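Local coordinates for phenazine biosynthesis protein PhzF family (Enterococcus faecalis, PDB 1S7J) that is probably an isomerase of the PhzF family, which shares its fold with diaminopimelate epimerase, at residues Y110-P116 with R243-T249; A89-L93 with A103-K107; M1-Y5 with A254-L260. All coordinates share one frame. Residue numbers count along the deposited sequence, not the author numbering.

One principle, antiparallel pairing at different depths of a fold, is worked out three times here. Contact 1 is the most deeply set, with about half of its residues buried. Contact 2 abuts it: strand 100-107 of its hairpin also pairs with strand 110-116, and Tyr112 N lies 2.8 Å from Thr105 O, a probable hydrogen bond. Contact 3 is a surface contact, its centre about 29 Å from that of contact 1, yet both use strand 243-259. Tyrosine-over-glycine CH-pi contacts occur in contacts 1 and 3; what differs is the buried apolar face and salt bridge of contact 1 against the exposed, mainly backbone pairing of contact 3. Contact 2 adds a threonine pair.

Contact 1. Residues Y110-P116 with R243-T249; sequences YYYLDFP and RVIIGGT
Two extended strands, 110-116 and 243-248, run antiparallel with axes 4.4 Å apart at 156°. Arg243 starts the second strand; its t,p,t chi1-chi3 course lays the guanidinium over the Phe115-Pro116 peptide and brings NH1 2.9 Å from Asp114 OD1, a salt bridge to which NE adds a weak bond. Val244 pairs with Phe115 through two short bonds, each N to the other's O at 2.7 Å. Ile245 faces Asp114 in a non-hydrogen-bonded pair, its CD1 3.5 Å from Asp114 CB. Ile246 (chi1 p) bonds Leu113, N to Leu113 O at 2.9 Å and O to Leu113 N at 2.8 Å, and sets CD1 3.3 Å from Phe115 CE2 at the ring edge. Gly247 lies opposite Tyr112 (chi1 m), whose ring covers Gly247 CA in a CH-pi contact; a beta carbon there would clash with the ring. Gly248 N meets Tyr111 O at 2.9 Å, and Thr249 CG2 sits over the Tyr110 ring. Val244 and Ile246 pack on helix 207-218, as expected of the helix-filled barrels of the diaminopimelate epimerase fold. The chemistry thus implies two faces: buried, apolar Leu113, Phe115, Val244 and Ile246 on one, partly exposed Tyr112, Ile245 and salt-bridged Asp114 on the other.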
loop_
_atom_site.group_PDB
_atom_site.type_symbol
_atom_site.label_atom_id
_atom_site.label_comp_id
_atom_site.label_asym_id
_atom_site.label_seq_id
_atom_site.Cartn_x
_atom_site.Cartn_y
_atom_site.Cartn_z
ATOM N N TYR A 110 -9.259 11.748 5.574
ATOM C CA TYR A 110 -8.255 10.713 5.685
ATOM C C TYR A 110 -8.850 9.422 6.143
ATOM O O TYR A 110 -9.892 9.394 6.793
ATOM C CB TYR A 110 -7.130 11.124 6.608
ATOM C CG TYR A 110 -6.189 12.131 6.021
ATOM C CD1 TYR A 110 -6.556 13.475 5.911
ATOM C CD2 TYR A 110 -4.911 11.757 5.592
ATOM C CE1 TYR A 110 -5.676 14.425 5.395
ATOM C CE2 TYR A 110 -4.020 12.698 5.072
ATOM C CZ TYR A 110 -4.406 14.030 4.978
ATOM O OH TYR A 110 -3.525 14.959 4.482
ATOM N N TYR A 111 -8.219 8.332 5.721
ATOM C CA TYR A 111 -8.619 6.974 6.062
ATOM C C TYR A 111 -7.382 6.347 6.710
ATOM O O TYR A 111 -6.263 6.480 6.197
ATOM C CB TYR A 111 -9.063 6.218 4.792
ATOM C CG TYR A 111 -10.177 6.959 4.065
ATOM C CD1 TYR A 111 -9.891 8.103 3.308
ATOM C CD2 TYR A 111 -11.525 6.621 4.265
ATOM C CE1 TYR A 111 -10.907 8.904 2.792
ATOM C CE2 TYR A 111 -12.553 7.423 3.740
ATOM C CZ TYR A 111 -12.229 8.569 3.017
ATOM O OH TYR A 111 -13.207 9.416 2.600
ATOM N N TYR A 112 -7.576 5.762 7.882
ATOM C CA TYR A 112 -6.483 5.175 8.638
ATOM C C TYR A 112 -6.423 3.665 8.700
ATOM O O TYR A 112 -7.405 2.999 9.029
ATOM C CB TYR A 112 -6.464 5.764 10.048
ATOM C CG TYR A 112 -6.248 7.251 10.052
ATOM C CD1 TYR A 112 -7.295 8.132 9.743
ATOM C CD2 TYR A 112 -4.987 7.793 10.325
ATOM C CE1 TYR A 112 -7.087 9.518 9.702
ATOM C CE2 TYR A 112 -4.767 9.170 10.289
ATOM C CZ TYR A 112 -5.814 10.028 9.976
ATOM O OH TYR A 112 -5.587 11.381 9.922
ATOM N N LEU A 113 -5.275 3.131 8.322
ATOM C CA LEU A 113 -5.031 1.704 8.345
ATOM C C LEU A 113 -4.001 1.445 9.420
ATOM O O LEU A 113 -3.176 2.320 9.724
ATOM C CB LEU A 113 -4.498 1.228 6.996
ATOM C CG LEU A 113 -5.451 1.103 5.806
ATOM C CD1 LEU A 113 -6.185 2.392 5.538
ATOM C CD2 LEU A 113 -4.632 0.716 4.593
ATOM N N ASP A 114 -4.026 0.263 9.990
ATOM C CA ASP A 114 -3.091 -0.113 11.047
ATOM C C ASP A 114 -2.233 -1.290 10.618
ATOM O O ASP A 114 -2.728 -2.255 10.027
ATOM C CB ASP A 114 -3.859 -0.479 12.325
ATOM C CG ASP A 114 -4.886 -1.574 12.088
ATOM O OD1 ASP A 114 -4.536 -2.766 12.230
ATOM O OD2 ASP A 114 -6.040 -1.245 11.731
ATOM N N PHE A 115 -0.948 -1.221 10.928
ATOM C CA PHE A 115 -0.025 -2.299 10.579
ATOM C C PHE A 115 0.874 -2.645 11.755
ATOM O O PHE A 115 1.119 -1.811 12.628
ATOM C CB PHE A 115 0.839 -1.901 9.373
ATOM C CG PHE A 115 0.091 -1.854 8.083
ATOM C CD1 PHE A 115 -0.121 -3.017 7.340
ATOM C CD2 PHE A 115 -0.403 -0.642 7.592
ATOM C CE1 PHE A 115 -0.813 -2.977 6.136
ATOM C CE2 PHE A 115 -1.092 -0.592 6.397
ATOM C CZ PHE A 115 -1.300 -1.762 5.659
ATOM N N PRO A 116 1.363 -3.905 11.813
ATOM C CA PRO A 116 2.243 -4.341 12.907
ATOM C C PRO A 116 3.523 -3.509 13.014
ATOM O O PRO A 116 4.071 -3.080 12.012
ATOM C CB PRO A 116 2.547 -5.801 12.537
ATOM C CG PRO A 116 2.264 -5.865 11.032
ATOM C CD PRO A 116 1.040 -5.026 10.916
ATOM N N ARG A 243 2.247 -1.261 17.246
ATOM C CA ARG A 243 1.378 -1.045 16.082
ATOM C C ARG A 243 1.650 0.330 15.457
ATOM O O ARG A 243 2.010 1.272 16.160
ATOM C CB ARG A 243 -0.107 -1.143 16.513
ATOM C CG ARG A 243 -1.072 -1.587 15.408
ATOM C CD ARG A 243 -0.839 -3.045 15.005
ATOM N NE ARG A 243 -1.696 -3.442 13.885
ATOM C CZ ARG A 243 -1.841 -4.699 13.453
ATOM N NH1 ARG A 243 -2.646 -4.956 12.423
ATOM N NH2 ARG A 243 -1.193 -5.694 14.043
ATOM N N VAL A 244 1.564 0.413 14.123
ATOM C CA VAL A 244 1.759 1.700 13.426
ATOM C C VAL A 244 0.518 2.035 12.609
ATOM O O VAL A 244 -0.170 1.136 12.094
ATOM C CB VAL A 244 3.015 1.712 12.517
ATOM C CG1 VAL A 244 4.266 1.604 13.356
ATOM C CG2 VAL A 244 2.951 0.603 11.501
ATOM N N ILE A 245 0.219 3.329 12.516
ATOM C CA ILE A 245 -0.957 3.815 11.794
ATOM C C ILE A 245 -0.613 4.726 10.618
ATOM O O ILE A 245 0.178 5.661 10.757
ATOM C CB ILE A 245 -1.870 4.633 12.729
ATOM C CG1 ILE A 245 -2.160 3.855 14.013
ATOM C CG2 ILE A 245 -3.165 5.010 12.009
ATOM C CD1 ILE A 245 -2.860 2.535 13.797
ATOM N N ILE A 246 -1.198 4.433 9.456
ATOM C CA ILE A 246 -0.992 5.272 8.272
ATOM C C ILE A 246 -2.329 5.822 7.802
ATOM O O ILE A 246 -3.324 5.082 7.711
ATOM C CB ILE A 246 -0.318 4.505 7.088
ATOM C CG1 ILE A 246 -1.163 3.310 6.665
ATOM C CG2 ILE A 246 1.073 4.087 7.461
ATOM C CD1 ILE A 246 -0.583 2.540 5.522
ATOM N N GLY A 247 -2.373 7.115 7.538
ATOM C CA GLY A 247 -3.597 7.730 7.070
ATOM C C GLY A 247 -3.392 8.385 5.729
ATOM O O GLY A 247 -2.397 9.084 5.532
ATOM N N GLY A 248 -4.314 8.177 4.803
ATOM C CA GLY A 248 -4.168 8.795 3.494
ATOM C C GLY A 248 -5.464 9.201 2.838
ATOM O O GLY A 248 -6.527 8.669 3.172
ATOM N N THR A 249 -5.390 10.189 1.945
ATOM C CA THR A 249 -6.561 10.657 1.209
ATOM C C THR A 249 -6.843 9.706 0.033
ATOM O O THR A 249 -6.185 8.680 -0.105
ATOM C CB THR A 249 -6.375 12.120 0.679
ATOM O OG1 THR A 249 -5.142 12.232 -0.054
ATOM C CG2 THR A 249 -6.351 13.098 1.842
#

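Contact 2. Residues A89-L93 with A103-K107; sequences AEETL and AVTKK
A beta hairpin, here joining strands 92-97 and 100-107, shows how antiparallel pairing satisfies backbone polar groups. Its open end is held by residues 91-93 against 104-106, with all the strand residues in extended conformation. Leu93 and Val104 form the hydrogen-bonded pair, Leu93 N to Val104 O at 2.9 Å and Val104 N to Leu93 O at 3.1 Å. One step outward Thr92 and Thr105 make the non-hydrogen-bonded pair, CA atoms 4.3 Å apart; both take the m rotamer, which joins Thr92 OG1 to Thr105 OG1 in a 3.1 Å hydrogen bond. Thr105 turns its backbone to Tyr112 of the next strand. Glu91, in the loop before the strand with psi near -5°, still accepts from Lys106 N through its O at 2.9 Å, while Lys106 NZ bonds Glu108 O. Leu93 and Val104 face helix 72-85, the helix that this part of the sheet covers. Tightest of the CA-H...O contacts in this pairing, Ala103 CA lies 3.1 Å from Leu93 O.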
loop_
_atom_site.group_PDB
_atom_site.type_symbol
_atom_site.label_atom_id
_atom_site.label_comp_id
_atom_site.label_asym_id
_atom_site.label_seq_id
_atom_site.Cartn_x
_atom_site.Cartn_y
_atom_site.Cartn_z
ATOM N N ALA A 89 -22.588 5.383 8.606
ATOM C CA ALA A 89 -22.600 6.470 9.576
ATOM C C ALA A 89 -21.411 6.461 10.535
ATOM O O ALA A 89 -20.875 7.522 10.890
ATOM C CB ALA A 89 -23.908 6.450 10.356
ATOM N N GLU A 90 -21.037 5.269 10.982
ATOM C CA GLU A 90 -19.919 5.087 11.912
ATOM C C GLU A 90 -18.566 5.523 11.347
ATOM O O GLU A 90 -18.311 5.394 10.142
ATOM C CB GLU A 90 -19.840 3.631 12.373
ATOM C CG GLU A 90 -20.113 2.589 11.290
ATOM C CD GLU A 90 -21.496 1.974 11.454
ATOM O OE1 GLU A 90 -21.993 1.326 10.510
ATOM O OE2 GLU A 90 -22.091 2.145 12.546
ATOM N N GLU A 91 -17.712 6.047 12.215
ATOM C CA GLU A 91 -16.393 6.500 11.805
ATOM C C GLU A 91 -15.404 5.351 11.553
ATOM O O GLU A 91 -14.278 5.588 11.110
ATOM C CB GLU A 91 -15.792 7.459 12.844
ATOM C CG GLU A 91 -15.293 6.766 14.126
ATOM C CD GLU A 91 -14.422 7.668 15.018
ATOM O OE1 GLU A 91 -14.229 7.304 16.195
ATOM O OE2 GLU A 91 -13.922 8.719 14.544
ATOM N N THR A 92 -15.816 4.122 11.824
ATOM C CA THR A 92 -14.931 2.983 11.617
ATOM C C THR A 92 -15.608 1.813 10.926
ATOM O O THR A 92 -16.693 1.393 11.298
ATOM C CB THR A 92 -14.290 2.508 12.958
ATOM O OG1 THR A 92 -13.493 3.557 13.506
ATOM C CG2 THR A 92 -13.397 1.319 12.733
ATOM N N LEU A 93 -14.932 1.302 9.905
ATOM C CA LEU A 93 -15.418 0.177 9.110
ATOM C C LEU A 93 -14.689 -1.120 9.551
ATOM O O LEU A 93 -13.476 -1.114 9.771
ATOM C CB LEU A 93 -15.144 0.466 7.626
ATOM C CG LEU A 93 -16.255 0.406 6.569
ATOM C CD1 LEU A 93 -17.633 0.279 7.196
ATOM C CD2 LEU A 93 -16.161 1.649 5.684
ATOM N N ALA A 103 -9.738 -3.012 10.166
ATOM C CA ALA A 103 -10.508 -1.828 10.465
ATOM C C ALA A 103 -9.876 -0.590 9.877
ATOM O O ALA A 103 -8.662 -0.415 9.938
ATOM C CB ALA A 103 -10.651 -1.663 11.970
ATOM N N VAL A 104 -10.704 0.259 9.277
ATOM C CA VAL A 104 -10.241 1.514 8.695
ATOM C C VAL A 104 -11.071 2.598 9.377
ATOM O O VAL A 104 -12.280 2.431 9.560
ATOM C CB VAL A 104 -10.470 1.559 7.134
ATOM C CG1 VAL A 104 -9.886 2.841 6.554
ATOM C CG2 VAL A 104 -9.824 0.349 6.471
ATOM N N THR A 105 -10.454 3.691 9.731
ATOM C CA THR A 105 -11.164 4.747 10.408
ATOM C C THR A 105 -11.084 6.021 9.622
ATOM O O THR A 105 -9.993 6.428 9.176
ATOM C CB THR A 105 -10.579 4.984 11.826
ATOM O OG1 THR A 105 -10.597 3.757 12.570
ATOM C CG2 THR A 105 -11.377 6.031 12.567
ATOM N N LYS A 106 -12.244 6.659 9.423
ATOM C CA LYS A 106 -12.343 7.924 8.682
ATOM C C LYS A 106 -12.331 9.142 9.609
ATOM O O LYS A 106 -13.164 9.266 10.505
ATOM C CB LYS A 106 -13.616 7.932 7.814
ATOM C CG LYS A 106 -13.878 9.239 7.069
ATOM C CD LYS A 106 -15.019 9.053 6.060
ATOM C CE LYS A 106 -15.693 10.366 5.686
ATOM N NZ LYS A 106 -14.746 11.385 5.152
ATOM N N LYS A 107 -11.360 10.006 9.411
ATOM C CA LYS A 107 -11.243 11.208 10.186
ATOM C C LYS A 107 -11.005 12.323 9.179
ATOM O O LYS A 107 -9.875 12.522 8.704
ATOM C CB LYS A 107 -10.083 11.102 11.181
ATOM C CG LYS A 107 -9.994 12.279 12.142
ATOM C CD LYS A 107 -8.756 12.214 13.015
ATOM C CE LYS A 107 -8.705 13.411 13.963
ATOM N NZ LYS A 107 -8.761 14.716 13.231
#

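Contact 3. Residues M1-Y5 with A254-L260; sequences MSYPY and AKGEAYL
The N terminus and the last modelled residues of the chain meet at the edge of the fold, where strand 2-5 runs antiparallel to strand 254-259 at 146°, axes 4.3 Å apart. Met1 contributes its O, which accepts from Leu260 N at 3.2 Å and lies 3.0 Å from Tyr259 CA. Ser2 pairs with Tyr259 without hydrogen bonds; its OG is 3.1 Å from Glu257 OE2. Tyr3 forms the bonded pair with Ala258, N to Ala258 O and O to Ala258 N both at 2.9 Å, and its m rotamer offers a ring face to Leu260 CD1, 3.8 Å from Tyr3 CE1. It also touches Leu26 and Leu30. Pro4 stands opposite Glu257, a non-hydrogen-bonded site at which lacking an amide hydrogen costs this strand pair nothing. Tyr5 bonds Gly256 both ways, N to Gly256 O and O to Gly256 N at 3.1 Å. In the p rotamer its ring crosses to the partner strand and covers Gly256 CA by a CH-pi contact, known as aromatic rescue of glycine; a beta carbon on Gly256 would clash with Tyr5 OH. Backbone bonds under tyrosine covers thus hold these ends together largely without a buried apolar core.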
loop_
_atom_site.group_PDB
_atom_site.type_symbol
_atom_site.label_atom_id
_atom_site.label_comp_id
_atom_site.label_asym_id
_atom_site.label_seq_id
_atom_site.Cartn_x
_atom_site.Cartn_y
_atom_site.Cartn_z
ATOM N N MET A 1 -27.035 -8.579 -13.888
ATOM C CA MET A 1 -26.284 -8.213 -15.126
ATOM C C MET A 1 -25.462 -6.924 -14.904
ATOM O O MET A 1 -24.378 -6.771 -15.462
ATOM C CB MET A 1 -27.309 -8.032 -16.260
ATOM C CG MET A 1 -26.656 -8.216 -17.628
ATOM S SD MET A 1 -27.403 -7.165 -18.886
ATOM C CE MET A 1 -27.815 -8.361 -20.163
ATOM N N SER A 2 -25.977 -6.029 -14.075
ATOM C CA SER A 2 -25.286 -4.763 -13.786
ATOM C C SER A 2 -24.630 -4.762 -12.364
ATOM O O SER A 2 -25.294 -5.025 -11.361
ATOM C CB SER A 2 -26.270 -3.596 -13.938
ATOM O OG SER A 2 -25.658 -2.344 -13.695
ATOM N N TYR A 3 -23.330 -4.476 -12.325
ATOM C CA TYR A 3 -22.569 -4.447 -11.073
ATOM C C TYR A 3 -21.774 -3.166 -10.946
ATOM O O TYR A 3 -20.757 -3.004 -11.597
ATOM C CB TYR A 3 -21.583 -5.620 -11.027
ATOM C CG TYR A 3 -22.211 -6.989 -11.083
ATOM C CD1 TYR A 3 -22.844 -7.434 -12.230
ATOM C CD2 TYR A 3 -22.168 -7.836 -9.989
ATOM C CE1 TYR A 3 -23.429 -8.697 -12.288
ATOM C CE2 TYR A 3 -22.746 -9.100 -10.036
ATOM C CZ TYR A 3 -23.378 -9.521 -11.192
ATOM O OH TYR A 3 -23.975 -10.760 -11.253
ATOM N N PRO A 4 -22.196 -2.262 -10.069
ATOM C CA PRO A 4 -21.470 -0.991 -9.894
ATOM C C PRO A 4 -20.008 -1.209 -9.466
ATOM O O PRO A 4 -19.706 -2.167 -8.753
ATOM C CB PRO A 4 -22.252 -0.298 -8.764
ATOM C CG PRO A 4 -23.635 -0.898 -8.871
ATOM C CD PRO A 4 -23.340 -2.346 -9.142
ATOM N N TYR A 5 -19.106 -0.339 -9.923
ATOM C CA TYR A 5 -17.712 -0.434 -9.542
ATOM C C TYR A 5 -17.145 0.939 -9.423
ATOM O O TYR A 5 -17.759 1.915 -9.859
ATOM C CB TYR A 5 -16.893 -1.291 -10.533
ATOM C CG TYR A 5 -16.719 -0.692 -11.901
ATOM C CD1 TYR A 5 -15.750 0.286 -12.142
ATOM C CD2 TYR A 5 -17.529 -1.089 -12.963
ATOM C CE1 TYR A 5 -15.604 0.854 -13.399
ATOM C CE2 TYR A 5 -17.390 -0.532 -14.212
ATOM C CZ TYR A 5 -16.427 0.440 -14.432
ATOM O OH TYR A 5 -16.299 0.992 -15.681
ATOM N N ALA A 254 -12.987 6.877 -11.602
ATOM C CA ALA A 254 -14.153 6.502 -12.376
ATOM C C ALA A 254 -15.162 5.694 -11.579
ATOM O O ALA A 254 -14.824 5.057 -10.588
ATOM C CB ALA A 254 -13.729 5.712 -13.606
ATOM N N LYS A 255 -16.394 5.711 -12.053
ATOM C CA LYS A 255 -17.516 5.001 -11.448
ATOM C C LYS A 255 -18.324 4.457 -12.614
ATOM O O LYS A 255 -18.531 5.173 -13.600
ATOM C CB LYS A 255 -18.389 6.000 -10.655
ATOM C CG LYS A 255 -19.683 5.423 -10.128
ATOM C CD LYS A 255 -20.709 6.528 -9.864
ATOM C CE LYS A 255 -22.130 6.032 -10.123
ATOM N NZ LYS A 255 -23.154 7.059 -9.774
ATOM N N GLY A 256 -18.797 3.238 -12.521
ATOM C CA GLY A 256 -19.566 2.693 -13.618
ATOM C C GLY A 256 -20.245 1.433 -13.253
ATOM O O GLY A 256 -20.600 1.230 -12.096
ATOM N N GLU A 257 -20.430 0.541 -14.230
ATOM C CA GLU A 257 -21.079 -0.738 -14.016
ATOM C C GLU A 257 -20.481 -1.786 -14.944
ATOM O O GLU A 257 -20.246 -1.505 -16.111
ATOM C CB GLU A 257 -22.564 -0.626 -14.309
ATOM C CG GLU A 257 -23.265 0.485 -13.577
ATOM C CD GLU A 257 -24.700 0.630 -13.987
ATOM O OE1 GLU A 257 -24.974 0.721 -15.213
ATOM O OE2 GLU A 257 -25.565 0.646 -13.090
ATOM N N ALA A 258 -20.209 -2.985 -14.415
ATOM C CA ALA A 258 -19.673 -4.065 -15.223
ATOM C C ALA A 258 -20.870 -4.953 -15.552
ATOM O O ALA A 258 -21.841 -4.977 -14.801
ATOM C CB ALA A 258 -18.586 -4.843 -14.445
ATOM N N TYR A 259 -20.834 -5.622 -16.702
ATOM C CA TYR A 259 -21.940 -6.487 -17.123
ATOM C C TYR A 259 -21.464 -7.925 -17.258
ATOM O O TYR A 259 -20.437 -8.187 -17.884
ATOM C CB TYR A 259 -22.518 -5.983 -18.457
ATOM C CG TYR A 259 -23.037 -4.554 -18.400
ATOM C CD1 TYR A 259 -22.242 -3.486 -18.824
ATOM C CD2 TYR A 259 -24.299 -4.271 -17.878
ATOM C CE1 TYR A 259 -22.696 -2.154 -18.722
ATOM C CE2 TYR A 259 -24.761 -2.948 -17.773
ATOM C CZ TYR A 259 -23.948 -1.899 -18.192
ATOM O OH TYR A 259 -24.372 -0.593 -18.055
ATOM N N LEU A 260 -22.210 -8.860 -16.657
ATOM C CA LEU A 260 -21.830 -10.281 -16.683
ATOM C C LEU A 260 -22.947 -11.207 -17.171
ATOM O O LEU A 260 -22.630 -12.368 -17.567
ATOM C CB LEU A 260 -21.389 -10.712 -15.288
ATOM C CG LEU A 260 -20.412 -9.784 -14.575
ATOM C CD1 LEU A 260 -20.106 -10.352 -13.213
ATOM C CD2 LEU A 260 -19.136 -9.610 -15.405
#